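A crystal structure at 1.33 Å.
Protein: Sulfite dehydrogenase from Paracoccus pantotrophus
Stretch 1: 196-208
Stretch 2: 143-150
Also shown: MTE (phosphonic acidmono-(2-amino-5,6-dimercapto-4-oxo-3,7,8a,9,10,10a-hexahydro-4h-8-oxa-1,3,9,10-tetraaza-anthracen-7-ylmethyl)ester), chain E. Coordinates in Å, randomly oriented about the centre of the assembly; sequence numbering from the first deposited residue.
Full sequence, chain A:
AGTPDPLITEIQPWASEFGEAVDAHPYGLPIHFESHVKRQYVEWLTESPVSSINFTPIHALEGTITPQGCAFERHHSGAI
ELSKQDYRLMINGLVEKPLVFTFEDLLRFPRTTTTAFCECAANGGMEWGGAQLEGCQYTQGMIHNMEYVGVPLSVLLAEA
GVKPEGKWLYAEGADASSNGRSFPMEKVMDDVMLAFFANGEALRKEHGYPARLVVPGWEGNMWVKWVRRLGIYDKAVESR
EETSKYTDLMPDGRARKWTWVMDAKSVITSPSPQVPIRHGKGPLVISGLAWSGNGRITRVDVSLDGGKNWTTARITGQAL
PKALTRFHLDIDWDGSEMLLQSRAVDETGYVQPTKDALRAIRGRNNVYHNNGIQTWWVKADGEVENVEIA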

# COMPACT_ATOMS: atom_id res chain seq x y z
N PHE A 196 -8.09 12.18 -2.24
CA PHE A 196 -9.06 11.45 -1.41
C PHE A 196 -8.65 10.02 -1.16
O PHE A 196 -9.10 9.43 -0.16
CB PHE A 196 -10.45 11.36 -2.04
CG PHE A 196 -10.85 12.54 -2.84
CD1 PHE A 196 -10.88 13.80 -2.24
CD2 PHE A 196 -11.21 12.41 -4.17
CE1 PHE A 196 -11.25 14.92 -2.98
CE2 PHE A 196 -11.58 13.53 -4.91
CZ PHE A 196 -11.60 14.78 -4.31
N PHE A 197 -7.83 9.47 -2.03
CA PHE A 197 -7.39 8.07 -1.88
C PHE A 197 -5.88 8.03 -1.74
O PHE A 197 -5.19 8.80 -2.39
CB PHE A 197 -7.78 7.26 -3.11
CG PHE A 197 -9.23 7.18 -3.36
CD1 PHE A 197 -10.02 6.19 -2.80
CD2 PHE A 197 -9.82 8.09 -4.20
CE1 PHE A 197 -11.39 6.14 -3.08
CE2 PHE A 197 -11.17 8.04 -4.46
CZ PHE A 197 -11.95 7.06 -3.91
N ALA A 198 -5.39 7.14 -0.89
CA ALA A 198 -3.96 6.93 -0.69
C ALA A 198 -3.75 5.43 -0.56
O ALA A 198 -4.35 4.77 0.29
CB ALA A 198 -3.48 7.66 0.54
N ASN A 199 -2.91 4.88 -1.42
CA ASN A 199 -2.61 3.45 -1.50
C ASN A 199 -3.92 2.66 -1.60
O ASN A 199 -4.16 1.70 -0.86
CB ASN A 199 -1.76 3.02 -0.31
CG ASN A 199 -0.34 3.48 -0.41
OD1 ASN A 199 0.14 3.90 -1.46
ND2 ASN A 199 0.37 3.41 0.71
N GLY A 200 -4.78 3.11 -2.52
CA GLY A 200 -5.96 2.39 -2.90
C GLY A 200 -7.26 2.76 -2.24
O GLY A 200 -8.31 2.60 -2.82
N GLU A 201 -7.21 3.17 -0.99
CA GLU A 201 -8.40 3.37 -0.17
C GLU A 201 -8.47 4.82 0.33
O GLU A 201 -7.58 5.63 0.06
CB GLU A 201 -8.38 2.38 1.00
CG GLU A 201 -7.18 2.54 1.93
CD GLU A 201 -7.10 1.52 3.05
OE1 GLU A 201 -7.98 0.61 3.15
OE2 GLU A 201 -6.14 1.65 3.82
N ALA A 202 -9.51 5.15 1.06
CA ALA A 202 -9.61 6.50 1.61
C ALA A 202 -8.41 6.81 2.47
O ALA A 202 -7.83 5.92 3.11
CB ALA A 202 -10.89 6.68 2.40
N LEU A 203 -8.03 8.08 2.52
CA LEU A 203 -7.05 8.53 3.48
C LEU A 203 -7.42 8.04 4.87
O LEU A 203 -8.58 7.98 5.24
CB LEU A 203 -7.07 10.05 3.54
CG LEU A 203 -6.77 10.87 2.29
CD1 LEU A 203 -6.92 12.33 2.52
CD2 LEU A 203 -5.35 10.58 1.89
N ARG A 204 -6.40 7.70 5.66
CA ARG A 204 -6.62 7.40 7.08
C ARG A 204 -7.01 8.69 7.81
O ARG A 204 -6.72 9.81 7.37
CB ARG A 204 -5.36 6.74 7.66
CG ARG A 204 -4.98 5.45 6.98
CD ARG A 204 -6.10 4.43 7.01
NE ARG A 204 -5.84 3.14 6.37
CZ ARG A 204 -5.24 2.11 6.98
NH1 ARG A 204 -4.71 2.25 8.18
NH2 ARG A 204 -5.12 0.95 6.34
N LYS A 205 -7.70 8.52 8.94
CA LYS A 205 -8.13 9.65 9.74
C LYS A 205 -6.97 10.61 10.00
O LYS A 205 -7.08 11.83 9.78
CB LYS A 205 -8.68 9.16 11.07
CG LYS A 205 -9.12 10.26 12.02
CD LYS A 205 -9.70 9.68 13.30
CE LYS A 205 -9.97 10.70 14.36
NZ LYS A 205 -10.51 10.00 15.56
N GLU A 206 -5.86 10.04 10.43
CA GLU A 206 -4.69 10.78 10.84
C GLU A 206 -3.92 11.40 9.69
O GLU A 206 -3.06 12.25 9.92
CB GLU A 206 -3.77 9.88 11.69
CG GLU A 206 -3.16 8.67 11.00
CD GLU A 206 -4.01 7.41 11.01
OE1 GLU A 206 -5.26 7.46 11.13
OE2 GLU A 206 -3.39 6.34 10.89
N HIS A 207 -4.25 10.99 8.47
CA HIS A 207 -3.64 11.51 7.25
C HIS A 207 -4.57 12.45 6.48
O HIS A 207 -4.30 12.81 5.35
CB HIS A 207 -3.16 10.37 6.34
CG HIS A 207 -2.17 9.46 6.98
ND1 HIS A 207 -2.16 8.10 6.76
CD2 HIS A 207 -1.14 9.73 7.82
CE1 HIS A 207 -1.17 7.56 7.47
NE2 HIS A 207 -0.53 8.53 8.10
N GLY A 208 -5.65 12.88 7.11
CA GLY A 208 -6.48 13.94 6.56
C GLY A 208 -7.86 13.58 6.05
O GLY A 208 -8.47 14.39 5.37
N1 MTE E . -2.66 19.74 8.06
C2 MTE E . -3.41 20.18 9.07
N2 MTE E . -4.68 20.57 8.81
N3 MTE E . -2.95 20.22 10.33
C4 MTE E . -1.69 19.84 10.67
O4 MTE E . -1.35 19.90 11.87
N5 MTE E . 0.52 19.03 9.80
C6 MTE E . 1.31 19.18 8.60
C7 MTE E . 0.72 18.55 7.36
N8 MTE E . -0.65 18.95 7.20
C9 MTE E . -0.81 19.37 9.62
C10 MTE E . -1.37 19.35 8.26
C1' MTE E . 2.74 18.68 8.77
S1' MTE E . 3.87 19.65 9.69
C2' MTE E . 3.18 17.56 8.15
S2' MTE E . 4.83 17.08 8.18
C3' MTE E . 2.20 16.71 7.38
O3' MTE E . 0.83 17.14 7.48
C4' MTE E . 2.22 15.28 7.90
O4' MTE E . 1.35 14.46 7.11
P MTE E . 0.93 13.06 7.75
O1P MTE E . 2.32 12.38 7.90
O2P MTE E . 0.31 13.27 9.10
O3P MTE E . 0.09 12.39 6.72
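Stretch 2, residues 143-150: IHNMEYVG

Stretch 2 lies alongside the start of stretch 1 as an extended strand, 143-150, held mainly by backbone hydrogen bonds. The shortest is Asn 199 N to Glu 147 O, 2.8 Å; Asn 199 returns a bond through its side chain, with Glu 147 N donating to Asn 199 OD1 at 2.9 Å and 167°. With chi1 in m, Asn 199 puts its amide oxygen where a backbone carbonyl would sit in a regular ladder, just past the end of strand 196-198. The next pair is regular: Val 149 N donates to Phe 197 O at 3.0 Å, and Phe 197 N to Val 149 O at 3.1 Å. Val 149 O also accepts from Phe 196 N at 3.0 Å, so one carbonyl serves two successive amides. Water 1 extends the network at the turn, donating to Glu 147 O and Glu 147 OE1 and accepting from Gly 200 N, each at 2.8 Å.

These bonds set an antiparallel register. The axes of strands 196-198 and 143-150 approach to 4.7 Å, with their N-to-C directions at 161°. Phe 197 faces Val 149 as a hydrogen-bonded pair, CA to CA 5.0 Å, and Ala 198 faces Tyr 148 as a non-hydrogen-bonded pair, CA to CA 4.6 Å. Around the latter pair, Ala 198 CA lies 3.3 Å from Glu 147 O and Tyr 148 CA 3.3 Å from Phe 197 O, both as CA-H...O contacts. A type I' turn from Ala 198 to Glu 201 then carries stretch 1 away; the phi/psi of Gly 200, 96/-33, would jam a CB against the preceding carbonyl.

Side chains pack on both faces of the sheet. On the face of Phe 197 and Val 149, their CB atoms are 4.1 Å apart. On the face of Ala 198 and Tyr 148, Ala 198 CB touches Tyr 148 CE1 at 3.7 Å and Met 146 SD at 3.6 Å, while Leu 203 CD2 reaches the edge of the Tyr 148 ring, 4.4 Å from CE1. At the first residue of stretch 1, Phe 196 CD2 rests 4.1 Å from Gly 150 CA.

Farther out, the loop of stretch 1 brings His 207 back toward the beginning of stretch 2. Its CE1 is 4.0 Å from Met 146 CE, and its ring face receives the edge of His 144, centroids 5.2 Å apart and planes at 62°. The two histidines meet beside the MTE phosphate: His 144 NE2 donates to MTE O3P at 3.0 Å, nearly straight at 177°, and His 207 CD2 lies 3.1 Å from the same oxygen. Together the stretches bury 544 Å².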

# COMPACT_ATOMS: atom_id res chain seq x y z
N ILE A 143 8.59 10.58 7.14
CA ILE A 143 8.38 10.51 5.73
C ILE A 143 7.44 9.34 5.45
O ILE A 143 7.47 8.31 6.14
CB ILE A 143 9.74 10.30 4.99
CG1 ILE A 143 9.60 10.53 3.49
CG2 ILE A 143 10.38 8.94 5.28
CD1 ILE A 143 10.94 10.84 2.83
N HIS A 144 6.64 9.49 4.41
CA HIS A 144 5.87 8.38 3.86
C HIS A 144 5.71 8.59 2.36
O HIS A 144 5.98 9.67 1.84
CB HIS A 144 4.53 8.12 4.60
CG HIS A 144 3.54 9.24 4.63
ND1 HIS A 144 3.01 9.81 3.50
CD2 HIS A 144 2.88 9.77 5.68
CE1 HIS A 144 2.09 10.69 3.86
NE2 HIS A 144 1.99 10.69 5.18
N ASN A 145 5.30 7.54 1.66
CA ASN A 145 5.23 7.54 0.21
C ASN A 145 4.05 6.70 -0.22
O ASN A 145 4.01 5.53 0.03
CB ASN A 145 6.54 6.97 -0.35
CG ASN A 145 6.68 7.06 -1.86
OD1 ASN A 145 6.53 6.05 -2.58
ND2 ASN A 145 7.02 8.20 -2.35
N MET A 146 3.09 7.35 -0.83
CA MET A 146 1.84 6.72 -1.19
C MET A 146 1.43 7.06 -2.62
O MET A 146 1.83 8.08 -3.20
CB MET A 146 0.71 7.14 -0.23
CG MET A 146 1.09 6.97 1.21
SD MET A 146 -0.33 7.17 2.30
CE MET A 146 0.48 7.04 3.89
N GLU A 147 0.61 6.18 -3.18
CA GLU A 147 -0.08 6.42 -4.45
C GLU A 147 -1.37 7.17 -4.17
O GLU A 147 -2.26 6.61 -3.54
CB GLU A 147 -0.40 5.08 -5.11
CG GLU A 147 -1.19 5.19 -6.43
CD GLU A 147 -1.72 3.85 -6.90
OE1 GLU A 147 -2.60 3.28 -6.25
OE2 GLU A 147 -1.28 3.38 -7.97
N TYR A 148 -1.49 8.39 -4.68
CA TYR A 148 -2.66 9.24 -4.41
C TYR A 148 -3.55 9.32 -5.61
O TYR A 148 -3.06 9.39 -6.74
CB TYR A 148 -2.19 10.66 -4.03
CG TYR A 148 -1.49 10.70 -2.71
CD1 TYR A 148 -2.21 10.70 -1.53
CD2 TYR A 148 -0.10 10.78 -2.63
CE1 TYR A 148 -1.57 10.73 -0.30
CE2 TYR A 148 0.54 10.82 -1.42
CZ TYR A 148 -0.20 10.81 -0.25
OH TYR A 148 0.45 10.84 0.98
N VAL A 149 -4.85 9.34 -5.35
CA VAL A 149 -5.81 9.69 -6.39
C VAL A 149 -6.70 10.80 -5.85
O VAL A 149 -7.14 10.80 -4.70
CB VAL A 149 -6.66 8.47 -6.82
CG1 VAL A 149 -7.73 8.85 -7.86
CG2 VAL A 149 -5.75 7.39 -7.35
N GLY A 150 -6.98 11.76 -6.73
CA GLY A 150 -7.82 12.89 -6.39
C GLY A 150 -8.03 13.76 -7.58
O GLY A 150 -8.07 13.27 -8.71
O HOH W 1 -4.27 4.91 -4.63